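Local coordinates for metallo-beta-lactamase (Simiduia agarivorans, PDB 6MFI), which probably hydrolyses beta-lactam antibiotics, as a subclass B3 metallo-beta-lactamase that holds two zinc ions in its active site, at residues 54-58 against 67-71; 72-76 against 98-102; 246-250 against 269-275. All blocks are in the same frame, centred on the assembly; numbering follows the deposited sequence. Where two conformers were deposited one is given.

Contact 1 of 3, residues 54-58 against 67-71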
ATOM      1  N   GLY A  54      -7.290 -12.212  11.171  1.00 21.74           N
ATOM      2  CA  GLY A  54      -6.880 -11.902  12.529  1.00 20.73           C
ATOM      3  C   GLY A  54      -6.977 -10.434  12.895  1.00 19.45           C
ATOM      4  O   GLY A  54      -8.067  -9.854  12.902  1.00 18.59           O
ATOM      5  N   ASN A  55      -5.839  -9.821  13.206  1.00 19.55           N
ATOM      6  CA  ASN A  55      -5.786  -8.427  13.616  1.00 19.81           C
ATOM      7  C   ASN A  55      -5.712  -7.463  12.440  1.00 18.08           C
ATOM      8  O   ASN A  55      -5.639  -6.250  12.659  1.00 17.65           O
ATOM      9  CB  ASN A  55      -4.585  -8.196  14.542  1.00 21.74           C
ATOM     10  CG  ASN A  55      -3.256  -8.446  13.850  1.00 23.88           C
ATOM     11  OD1 ASN A  55      -3.190  -9.134  12.829  1.00 24.92           O
ATOM     12  ND2 ASN A  55      -2.189  -7.882  14.403  1.00 24.44           N
ATOM     13  N   THR A  56      -5.734  -7.963  11.208  1.00 17.36           N
ATOM     14  CA  THR A  56      -5.560  -7.137  10.019  1.00 15.25           C
ATOM     15  C   THR A  56      -6.912  -6.879   9.366  1.00 14.08           C
ATOM     16  O   THR A  56      -7.697  -7.811   9.164  1.00 13.96           O
ATOM     17  CB  THR A  56      -4.610  -7.812   9.027  1.00 15.44           C
ATOM     18  OG1 THR A  56      -3.307  -7.918   9.612  1.00 15.46           O
ATOM     19  CG2 THR A  56      -4.516  -7.007   7.740  1.00 14.54           C
ATOM     20  N   TYR A  57      -7.178  -5.615   9.035  1.00 13.30           N
ATOM     21  CA  TYR A  57      -8.442  -5.211   8.435  1.00 12.21           C
ATOM     22  C   TYR A  57      -8.188  -4.347   7.209  1.00 11.64           C
ATOM     23  O   TYR A  57      -7.145  -3.700   7.086  1.00 11.20           O
ATOM     24  CB  TYR A  57      -9.319  -4.429   9.425  1.00 12.04           C
ATOM     25  CG  TYR A  57      -9.661  -5.178  10.693  1.00 12.61           C
ATOM     26  CD1 TYR A  57      -8.781  -5.204  11.768  1.00 12.67           C
ATOM     27  CD2 TYR A  57     -10.870  -5.850  10.819  1.00 13.21           C
ATOM     28  CE1 TYR A  57      -9.093  -5.884  12.929  1.00 13.30           C
ATOM     29  CE2 TYR A  57     -11.189  -6.534  11.976  1.00 13.82           C
ATOM     30  CZ  TYR A  57     -10.298  -6.547  13.027  1.00 13.86           C
ATOM     31  OH  TYR A  57     -10.612  -7.227  14.181  1.00 14.56           O
ATOM     32  N   TYR A  58      -9.163  -4.342   6.305  1.00 11.79           N
ATOM     33  CA  TYR A  58      -9.182  -3.438   5.163  1.00 11.48           C
ATOM     34  C   TYR A  58     -10.079  -2.257   5.510  1.00 11.71           C
ATOM     35  O   TYR A  58     -11.268  -2.442   5.793  1.00 12.05           O
ATOM     36  CB  TYR A  58      -9.685  -4.154   3.909  1.00 11.90           C
ATOM     37  CG  TYR A  58      -9.698  -3.301   2.657  1.00 11.66           C
ATOM     38  CD1 TYR A  58     -10.774  -2.467   2.366  1.00 11.71           C
ATOM     39  CD2 TYR A  58      -8.640  -3.336   1.760  1.00 11.51           C
ATOM     40  CE1 TYR A  58     -10.789  -1.689   1.224  1.00 11.62           C
ATOM     41  CE2 TYR A  58      -8.649  -2.564   0.613  1.00 11.39           C
ATOM     42  CZ  TYR A  58      -9.724  -1.741   0.351  1.00 11.45           C
ATOM     43  OH  TYR A  58      -9.733  -0.970  -0.790  1.00 11.45           O
ATOM     44  N   ILE A  67      -4.688  -0.418   5.011  1.00 10.12           N
ATOM     45  CA  ILE A  67      -4.559  -1.624   5.820  1.00 11.04           C
ATOM     46  C   ILE A  67      -4.400  -1.219   7.279  1.00 10.84           C
ATOM     47  O   ILE A  67      -3.459  -0.495   7.633  1.00 10.86           O
ATOM     48  CB  ILE A  67      -3.379  -2.489   5.355  1.00 12.41           C
ATOM     49  CG1 ILE A  67      -3.483  -2.762   3.853  1.00 12.64           C
ATOM     50  CG2 ILE A  67      -3.333  -3.792   6.136  1.00 13.34           C
ATOM     51  CD1 ILE A  67      -4.789  -3.405   3.437  1.00 13.00           C
ATOM     52  N   LEU A  68      -5.311  -1.695   8.123  1.00 11.19           N
ATOM     53  CA  LEU A  68      -5.275  -1.454   9.560  1.00 11.58           C
ATOM     54  C   LEU A  68      -4.860  -2.732  10.275  1.00 12.24           C
ATOM     55  O   LEU A  68      -5.474  -3.787  10.077  1.00 12.83           O
ATOM     56  CB  LEU A  68      -6.638  -0.980  10.070  1.00 11.30           C
ATOM     57  CG  LEU A  68      -6.741  -0.663  11.565  1.00 10.86           C
ATOM     58  CD1 LEU A  68      -6.032   0.645  11.902  1.00 10.77           C
ATOM     59  CD2 LEU A  68      -8.196  -0.618  12.003  1.00 10.75           C
ATOM     60  N   ILE A  69      -3.821  -2.635  11.099  1.00 12.29           N
ATOM     61  CA  ILE A  69      -3.304  -3.762  11.867  1.00 13.34           C
ATOM     62  C   ILE A  69      -3.353  -3.381  13.339  1.00 13.36           C
ATOM     63  O   ILE A  69      -2.658  -2.451  13.766  1.00 12.57           O
ATOM     64  CB  ILE A  69      -1.877  -4.137  11.438  1.00 13.24           C
ATOM     65  CG1 ILE A  69      -1.849  -4.475   9.947  1.00 12.81           C
ATOM     66  CG2 ILE A  69      -1.366  -5.310  12.262  1.00 13.85           C
ATOM     67  CD1 ILE A  69      -0.544  -4.141   9.273  1.00 12.68           C
ATOM     68  N   THR A  70      -4.167  -4.097  14.109  1.00 13.88           N
ATOM     69  CA  THR A  70      -4.443  -3.753  15.497  1.00 14.26           C
ATOM     70  C   THR A  70      -3.577  -4.573  16.444  1.00 14.84           C
ATOM     71  O   THR A  70      -3.309  -5.752  16.195  1.00 14.27           O
ATOM     72  CB  THR A  70      -5.920  -3.978  15.825  1.00 14.72           C
ATOM     73  OG1 THR A  70      -6.228  -5.374  15.715  1.00 15.44           O
ATOM     74  CG2 THR A  70      -6.800  -3.195  14.865  1.00 14.25           C
ATOM     75  N   GLY A  71      -3.151  -3.941  17.541  1.00 15.34           N
ATOM     76  CA  GLY A  71      -2.351  -4.601  18.552  1.00 17.40           C
ATOM     77  C   GLY A  71      -2.765  -4.160  19.942  1.00 19.19           C
ATOM     78  O   GLY A  71      -3.671  -3.341  20.108  1.00 19.18           O
TER
HETATM   79  O   HOH W   1      -8.546  -7.262  15.989  1.00 18.61           O

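Contact 2 of 3, residues 72-76 against 98-102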
ATOM      1  N   ASP A  72      -2.080  -4.718  20.942  1.00 20.84           N
ATOM      2  CA  ASP A  72      -2.395  -4.418  22.332  1.00 22.78           C
ATOM      3  C   ASP A  72      -1.861  -3.066  22.792  1.00 22.15           C
ATOM      4  O   ASP A  72      -2.273  -2.587  23.854  1.00 22.57           O
ATOM      5  CB  ASP A  72      -1.852  -5.513  23.255  1.00 25.68           C
ATOM      6  CG  ASP A  72      -0.450  -5.954  22.881  1.00 27.79           C
ATOM      7  OD1 ASP A  72      -0.285  -7.122  22.476  1.00 29.01           O
ATOM      8  OD2 ASP A  72       0.485  -5.134  22.995  1.00 28.24           O
ATOM      9  N   ALA A  73      -0.965  -2.445  22.031  1.00 20.84           N
ATOM     10  CA  ALA A  73      -0.384  -1.155  22.386  1.00 20.22           C
ATOM     11  C   ALA A  73      -0.529  -0.168  21.238  1.00 19.20           C
ATOM     12  O   ALA A  73       0.381   0.611  20.942  1.00 19.54           O
ATOM     13  CB  ALA A  73       1.081  -1.304  22.788  1.00 20.80           C
ATOM     14  N   GLY A  74      -1.677  -0.185  20.577  1.00 17.81           N
ATOM     15  CA  GLY A  74      -1.938   0.690  19.454  1.00 16.04           C
ATOM     16  C   GLY A  74      -1.958  -0.066  18.136  1.00 14.93           C
ATOM     17  O   GLY A  74      -1.615  -1.245  18.046  1.00 14.63           O
ATOM     18  N   HIS A  75      -2.373   0.653  17.097  1.00 13.80           N
ATOM     19  CA  HIS A  75      -2.529   0.084  15.769  1.00 13.41           C
ATOM     20  C   HIS A  75      -1.561   0.737  14.792  1.00 13.50           C
ATOM     21  O   HIS A  75      -1.062   1.843  15.015  1.00 13.08           O
ATOM     22  CB  HIS A  75      -3.966   0.250  15.253  1.00 12.79           C
ATOM     23  CG  HIS A  75      -5.016  -0.024  16.284  1.00 13.20           C
ATOM     24  ND1 HIS A  75      -4.864  -0.979  17.267  1.00 13.85           N
ATOM     25  CD2 HIS A  75      -6.234   0.533  16.486  1.00 13.00           C
ATOM     26  CE1 HIS A  75      -5.944  -1.000  18.028  1.00 14.15           C
ATOM     27  NE2 HIS A  75      -6.790  -0.092  17.575  1.00 13.74           N
ATOM     28  N   VAL A  76      -1.301   0.026  13.697  1.00 13.68           N
ATOM     29  CA  VAL A  76      -0.525   0.534  12.575  1.00 10.81           C
ATOM     30  C   VAL A  76      -1.454   0.649  11.376  1.00 10.47           C
ATOM     31  O   VAL A  76      -2.251  -0.257  11.107  1.00 10.42           O
ATOM     32  CB  VAL A  76       0.680  -0.374  12.254  1.00 11.28           C
ATOM     33  CG1 VAL A  76       1.471   0.185  11.083  1.00 13.34           C
ATOM     34  CG2 VAL A  76       1.569  -0.528  13.479  1.00 14.39           C
ATOM     35  N   PHE A  98     -12.746   0.747  16.288  1.00 12.62           N
ATOM     36  CA  PHE A  98     -11.403   1.087  16.730  1.00 13.03           C
ATOM     37  C   PHE A  98     -11.247   2.598  16.852  1.00 12.86           C
ATOM     38  O   PHE A  98     -11.825   3.368  16.080  1.00 12.55           O
ATOM     39  CB  PHE A  98     -10.355   0.529  15.766  1.00 12.65           C
ATOM     40  CG  PHE A  98     -10.341  -0.971  15.692  1.00 13.54           C
ATOM     41  CD1 PHE A  98      -9.970  -1.727  16.791  1.00 14.07           C
ATOM     42  CD2 PHE A  98     -10.699  -1.625  14.525  1.00 13.60           C
ATOM     43  CE1 PHE A  98      -9.957  -3.108  16.728  1.00 14.64           C
ATOM     44  CE2 PHE A  98     -10.688  -3.006  14.456  1.00 14.33           C
ATOM     45  CZ  PHE A  98     -10.316  -3.748  15.559  1.00 14.52           C
ATOM     46  N   SER A  99     -10.456   3.013  17.839  1.00 12.92           N
ATOM     47  CA  SER A  99     -10.214   4.428  18.083  1.00 14.10           C
ATOM     48  C   SER A  99      -9.122   4.944  17.156  1.00 13.90           C
ATOM     49  O   SER A  99      -8.080   4.300  16.992  1.00 14.55           O
ATOM     50  CB  SER A  99      -9.822   4.654  19.542  1.00 15.93           C
ATOM     51  OG  SER A  99      -9.301   5.957  19.736  1.00 16.89           O
ATOM     52  N   LEU A 100      -9.361   6.107  16.547  1.00 13.66           N
ATOM     53  CA  LEU A 100      -8.354   6.694  15.667  1.00 13.08           C
ATOM     54  C   LEU A 100      -7.114   7.108  16.447  1.00 12.41           C
ATOM     55  O   LEU A 100      -5.989   6.972  15.953  1.00 11.90           O
ATOM     56  CB  LEU A 100      -8.940   7.891  14.916  1.00 13.74           C
ATOM     57  CG  LEU A 100      -8.002   8.516  13.881  1.00 14.74           C
ATOM     58  CD1 LEU A 100      -7.789   7.571  12.708  1.00 14.75           C
ATOM     59  CD2 LEU A 100      -8.524   9.863  13.400  1.00 15.57           C
ATOM     60  N   SER A 101      -7.297   7.609  17.672  1.00 13.32           N
ATOM     61  CA  SER A 101      -6.159   7.977  18.504  1.00 14.12           C
ATOM     62  C   SER A 101      -5.317   6.770  18.897  1.00 15.00           C
ATOM     63  O   SER A 101      -4.155   6.941  19.281  1.00 15.08           O
ATOM     64  CB  SER A 101      -6.637   8.711  19.758  1.00 14.47           C
ATOM     65  OG  SER A 101      -7.570   7.927  20.480  1.00 14.73           O
ATOM     66  N   ASP A 102      -5.875   5.562  18.816  1.00 14.80           N
ATOM     67  CA  ASP A 102      -5.101   4.351  19.057  1.00 14.77           C
ATOM     68  C   ASP A 102      -4.199   3.987  17.886  1.00 14.28           C
ATOM     69  O   ASP A 102      -3.329   3.124  18.042  1.00 11.62           O
ATOM     70  CB  ASP A 102      -6.034   3.181  19.377  1.00 14.27           C
ATOM     71  CG  ASP A 102      -6.623   3.272  20.769  1.00 14.47           C
ATOM     72  OD1 ASP A 102      -6.067   4.022  21.600  1.00 14.91           O
ATOM     73  OD2 ASP A 102      -7.637   2.594  21.035  1.00 14.57           O
TER
HETATM   74  O   HOH W   2      -8.736   1.170  19.384  1.00 11.25           O

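Contact 3 of 3, residues 246-250 against 269-275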
ATOM      1  N   CYS A 246       5.319 -15.380   1.953  1.00 29.52           N
ATOM      2  CA  CYS A 246       4.144 -14.647   1.491  1.00 28.06           C
ATOM      3  C   CYS A 246       3.004 -15.632   1.274  1.00 28.13           C
ATOM      4  O   CYS A 246       3.013 -16.384   0.295  1.00 29.31           O
ATOM      5  CB  CYS A 246       4.484 -13.890   0.214  1.00 28.17           C
ATOM      6  SG  CYS A 246       3.124 -13.105  -0.657  1.00 27.32           S
ATOM      7  N   ASP A 247       2.032 -15.629   2.186  1.00 27.22           N
ATOM      8  CA  ASP A 247       0.846 -16.466   2.057  1.00 27.58           C
ATOM      9  C   ASP A 247      -0.374 -15.700   1.569  1.00 25.66           C
ATOM     10  O   ASP A 247      -1.202 -16.270   0.854  1.00 26.04           O
ATOM     11  CB  ASP A 247       0.514 -17.131   3.398  1.00 28.40           C
ATOM     12  CG  ASP A 247       1.686 -17.896   3.978  1.00 30.28           C
ATOM     13  OD1 ASP A 247       2.330 -18.661   3.230  1.00 31.73           O
ATOM     14  OD2 ASP A 247       1.962 -17.732   5.185  1.00 30.32           O
ATOM     15  N   LEU A 248      -0.499 -14.424   1.934  1.00 23.72           N
ATOM     16  CA  LEU A 248      -1.631 -13.593   1.546  1.00 22.44           C
ATOM     17  C   LEU A 248      -1.098 -12.295   0.959  1.00 21.39           C
ATOM     18  O   LEU A 248      -0.192 -11.680   1.530  1.00 21.76           O
ATOM     19  CB  LEU A 248      -2.544 -13.314   2.747  1.00 21.72           C
ATOM     20  CG  LEU A 248      -3.986 -12.869   2.491  1.00 20.77           C
ATOM     21  CD1 LEU A 248      -4.868 -13.267   3.661  1.00 20.77           C
ATOM     22  CD2 LEU A 248      -4.075 -11.367   2.252  1.00 19.68           C
ATOM     23  N   LEU A 249      -1.659 -11.881  -0.174  1.00 20.31           N
ATOM     24  CA  LEU A 249      -1.192 -10.707  -0.901  1.00 19.16           C
ATOM     25  C   LEU A 249      -2.240  -9.602  -0.862  1.00 17.02           C
ATOM     26  O   LEU A 249      -3.434  -9.856  -1.048  1.00 16.79           O
ATOM     27  CB  LEU A 249      -0.863 -11.057  -2.356  1.00 20.17           C
ATOM     28  CG  LEU A 249      -0.257  -9.933  -3.200  1.00 20.68           C
ATOM     29  CD1 LEU A 249       1.153  -9.611  -2.735  1.00 21.23           C
ATOM     30  CD2 LEU A 249      -0.266 -10.305  -4.674  1.00 21.74           C
ATOM     31  N   LEU A 250      -1.780  -8.376  -0.621  1.00 15.64           N
ATOM     32  CA  LEU A 250      -2.625  -7.190  -0.626  1.00 14.77           C
ATOM     33  C   LEU A 250      -1.942  -6.095  -1.432  1.00 14.09           C
ATOM     34  O   LEU A 250      -0.713  -5.982  -1.436  1.00 14.53           O
ATOM     35  CB  LEU A 250      -2.912  -6.694   0.798  1.00 14.43           C
ATOM     36  CG  LEU A 250      -3.851  -7.559   1.642  1.00 15.16           C
ATOM     37  CD1 LEU A 250      -3.920  -7.038   3.069  1.00 14.81           C
ATOM     38  CD2 LEU A 250      -5.237  -7.611   1.018  1.00 15.49           C
ATOM     39  N   LEU A 269      -8.389 -15.047   1.110  1.00 33.00           N
ATOM     40  CA  LEU A 269      -7.583 -14.234   0.211  1.00 29.96           C
ATOM     41  C   LEU A 269      -6.194 -14.811  -0.022  1.00 29.20           C
ATOM     42  O   LEU A 269      -5.472 -14.312  -0.892  1.00 27.69           O
ATOM     43  CB  LEU A 269      -7.450 -12.813   0.768  1.00 27.90           C
ATOM     44  CG  LEU A 269      -8.653 -11.879   0.632  1.00 27.27           C
ATOM     45  CD1 LEU A 269      -8.432 -10.614   1.447  1.00 26.04           C
ATOM     46  CD2 LEU A 269      -8.903 -11.537  -0.826  1.00 27.01           C
ATOM     47  N   ALA A 270      -5.811 -15.845   0.723  1.00 30.33           N
ATOM     48  CA  ALA A 270      -4.452 -16.366   0.670  1.00 30.19           C
ATOM     49  C   ALA A 270      -4.274 -17.301  -0.519  1.00 30.78           C
ATOM     50  O   ALA A 270      -5.053 -18.242  -0.705  1.00 32.65           O
ATOM     51  CB  ALA A 270      -4.117 -17.099   1.968  1.00 31.87           C
ATOM     52  N   VAL A 271      -3.243 -17.046  -1.319  1.00 30.13           N
ATOM     53  CA  VAL A 271      -2.889 -17.917  -2.436  1.00 31.56           C
ATOM     54  C   VAL A 271      -1.457 -18.392  -2.228  1.00 33.23           C
ATOM     55  O   VAL A 271      -0.598 -17.592  -1.829  1.00 33.11           O
ATOM     56  CB  VAL A 271      -3.017 -17.198  -3.790  1.00 29.78           C
ATOM     57  CG1 VAL A 271      -3.168 -18.212  -4.926  1.00 31.05           C
ATOM     58  CG2 VAL A 271      -4.154 -16.184  -3.776  1.00 28.27           C
ATOM     59  N   PRO A 272      -1.147 -19.663  -2.475  1.00 35.16           N
ATOM     60  CA  PRO A 272       0.261 -20.070  -2.522  1.00 35.59           C
ATOM     61  C   PRO A 272       0.976 -19.381  -3.674  1.00 34.97           C
ATOM     62  O   PRO A 272       0.420 -19.214  -4.762  1.00 34.40           O
ATOM     63  CB  PRO A 272       0.188 -21.588  -2.727  1.00 37.99           C
ATOM     64  CG  PRO A 272      -1.173 -21.975  -2.246  1.00 38.83           C
ATOM     65  CD  PRO A 272      -2.061 -20.814  -2.575  1.00 36.99           C
ATOM     66  N   ASP A 273       2.221 -18.972  -3.419  1.00 35.39           N
ATOM     67  CA  ASP A 273       3.043 -18.269  -4.408  1.00 34.84           C
ATOM     68  C   ASP A 273       2.364 -16.985  -4.885  1.00 32.99           C
ATOM     69  O   ASP A 273       2.416 -16.635  -6.066  1.00 33.18           O
ATOM     70  CB  ASP A 273       3.380 -19.177  -5.594  1.00 35.73           C
ATOM     71  CG  ASP A 273       4.361 -20.271  -5.230  1.00 37.74           C
ATOM     72  OD1 ASP A 273       4.362 -20.704  -4.059  1.00 38.71           O
ATOM     73  OD2 ASP A 273       5.130 -20.700  -6.116  1.00 38.96           O
ATOM     74  N   ALA A 274       1.718 -16.276  -3.956  1.00 31.07           N
ATOM     75  CA  ALA A 274       1.032 -15.039  -4.313  1.00 28.84           C
ATOM     76  C   ALA A 274       2.026 -13.957  -4.716  1.00 27.82           C
ATOM     77  O   ALA A 274       1.854 -13.293  -5.746  1.00 27.26           O
ATOM     78  CB  ALA A 274       0.159 -14.567  -3.151  1.00 27.84           C
ATOM     79  N   CYS A 275       3.075 -13.766  -3.914  1.00 27.39           N
ATOM     80  CA  CYS A 275       4.077 -12.758  -4.240  0.68 27.02           C
ATOM     81  C   CYS A 275       4.963 -13.197  -5.398  1.00 27.17           C
ATOM     82  O   CYS A 275       5.528 -12.350  -6.099  1.00 26.93           O
ATOM     83  CB  CYS A 275       4.925 -12.445  -3.006  0.68 26.95           C
ATOM     84  SG  CYS A 275       4.023 -11.603  -1.688  0.68 26.51           S
TER

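Contact 1 of 3, residues 54-58 against 67-71
Y57, N55 and T70 have the most surface buried in this antiparallel hairpin pairing, in which strand 56-58 meets strand 67-71 with axes 4.7 Å apart and chain directions at 152°. Y57 and L68 form the hydrogen-bonded pair: Y57 N gives to L68 O at 2.7 Å, and L68 N returns a bond to Y57 O at 2.9 Å. Their side chains lie on the same face, CB of Y57 to CB of L68 4.4 Å, and F98 packs edge-to-face on the tyrosine ring. The neighbouring pairs, T56 with I69 and Y58 with I67, are non-hydrogen-bonded and turn to the other face, where W197 of strand 193-199 packs on I67 and I69 and bonds the T56 hydroxyl. N55 has left strand geometry (psi 1°), yet it prolongs the ladder. Its O takes T70 N at 3.0 Å, while its p rotamer brings ND2 to T70 O at 3.0 Å; the amide thus replaces its own backbone NH, which points off. A threonine suits position 70, being beta-branched for the strand yet polar: one water lies 3.0 Å from T70 OG1 and 2.7 Å from Y57 OH, so the phenol end is hydrated while the ring remains packed. The chemistry implies a register set by main-chain bonds, with an asparagine amide securing the end where the strand gives out and mostly apolar side chains packing on both faces.

Contact 2 of 3, residues 72-76 against 98-102
H75 adopts an m rotamer (chi1 -42°) that carries its imidazole across to the loop 98-102. D102, also m, brings its CB over one face of that ring, an off-centre CH-pi contact 4.2 Å from D102 CB to the ring centroid. F98, again m, sets its ring obliquely to the imidazole, with planes at 77° and H75 NE2 3.7 Å from F98 CD1. Between these groups sits a water, 2.9 Å from H75 NE2; it accepts from S99 N at 3.0 Å and donates to D102 OD2 at a short 2.4 Å. Histidine suits the site because it is flat enough to be packed yet has two ring nitrogens, the other, ND1, making a weak bond with G71 N. The loop closes a beta-alpha-beta unit of the metallo-beta-lactamase fold: strand 74-78 leads through helix 85-95 to the parallel neighbouring strand 103-107. Just before that strand, D102 O accepts H75 N at 2.8 Å. G74 approaches the same oxygen, its CA 3.1 Å from D102 O; a CB there would collide with it, and a phi of 109° is easy only without a side chain. Within the loop, S99 (t) and S101 (p) turn their hydroxyls together, OG of S99 to OG of S101 2.7 Å.

Contact 3 of 3, residues 246-250 against 269-275
A disulfide and a row of apolar contacts fasten the connection 269-275, which leads into the C-terminal helix 274-291, to strand 248-250, an edge strand of the five-stranded sheet, and the loop before it. SG of C246 and SG of C275 are 2.0 Å apart with chi3 72°, and C246, in a t rotamer, directs its sulfur at the start of the helix. The bridge is embedded in hydrocarbon: L249 CD1 lies 3.6 Å from C275 SG, and L249 CB is 3.7 Å from A274 CB, an approach that the small alanine permits. Farther along, L248 CG packs on L269 CB at 3.9 Å and L248 CB on A270 CB at 4.2 Å, with V52 touching both leucines. The chain reverses between these two patches in a type II turn from V271 to A274; P272 fits its second position because the ring fixes phi near -64°, while D273, exposed, accepts the positive phi of the third. D247, at the sheet's edge, spends OD2 on T207 N of the neighbouring strand. Here a disulfide ties the C-terminal helix to the loop entering the edge strand; such a strand packed beside a helix fits the alpha-beta/beta-alpha sandwich of the metallo-beta-lactamase fold.

The three contacts follow one another along the chain. Contacts 1 and 2, with centres 10 Å apart, share the seven-stranded sheet: strand 67-71 of the first lies beside strand 74-78 of the second, joined by a probable hydrogen bond from V76 N to I69 O (2.8 Å), and the rings of Y57 and F98 meet between them. Contact 3 belongs to the other, five-stranded sheet. Its centre is 16 Å from that of contact 1, which it touches through I67 CD1 and L250 CD1 (3.8 Å), and 26 Å from that of contact 2. Contact 1 is thus the middle member, meeting both halves of the sandwich, while the side chains of Y58 and L250 lie about 11 and 14 Å from a bound zinc ion.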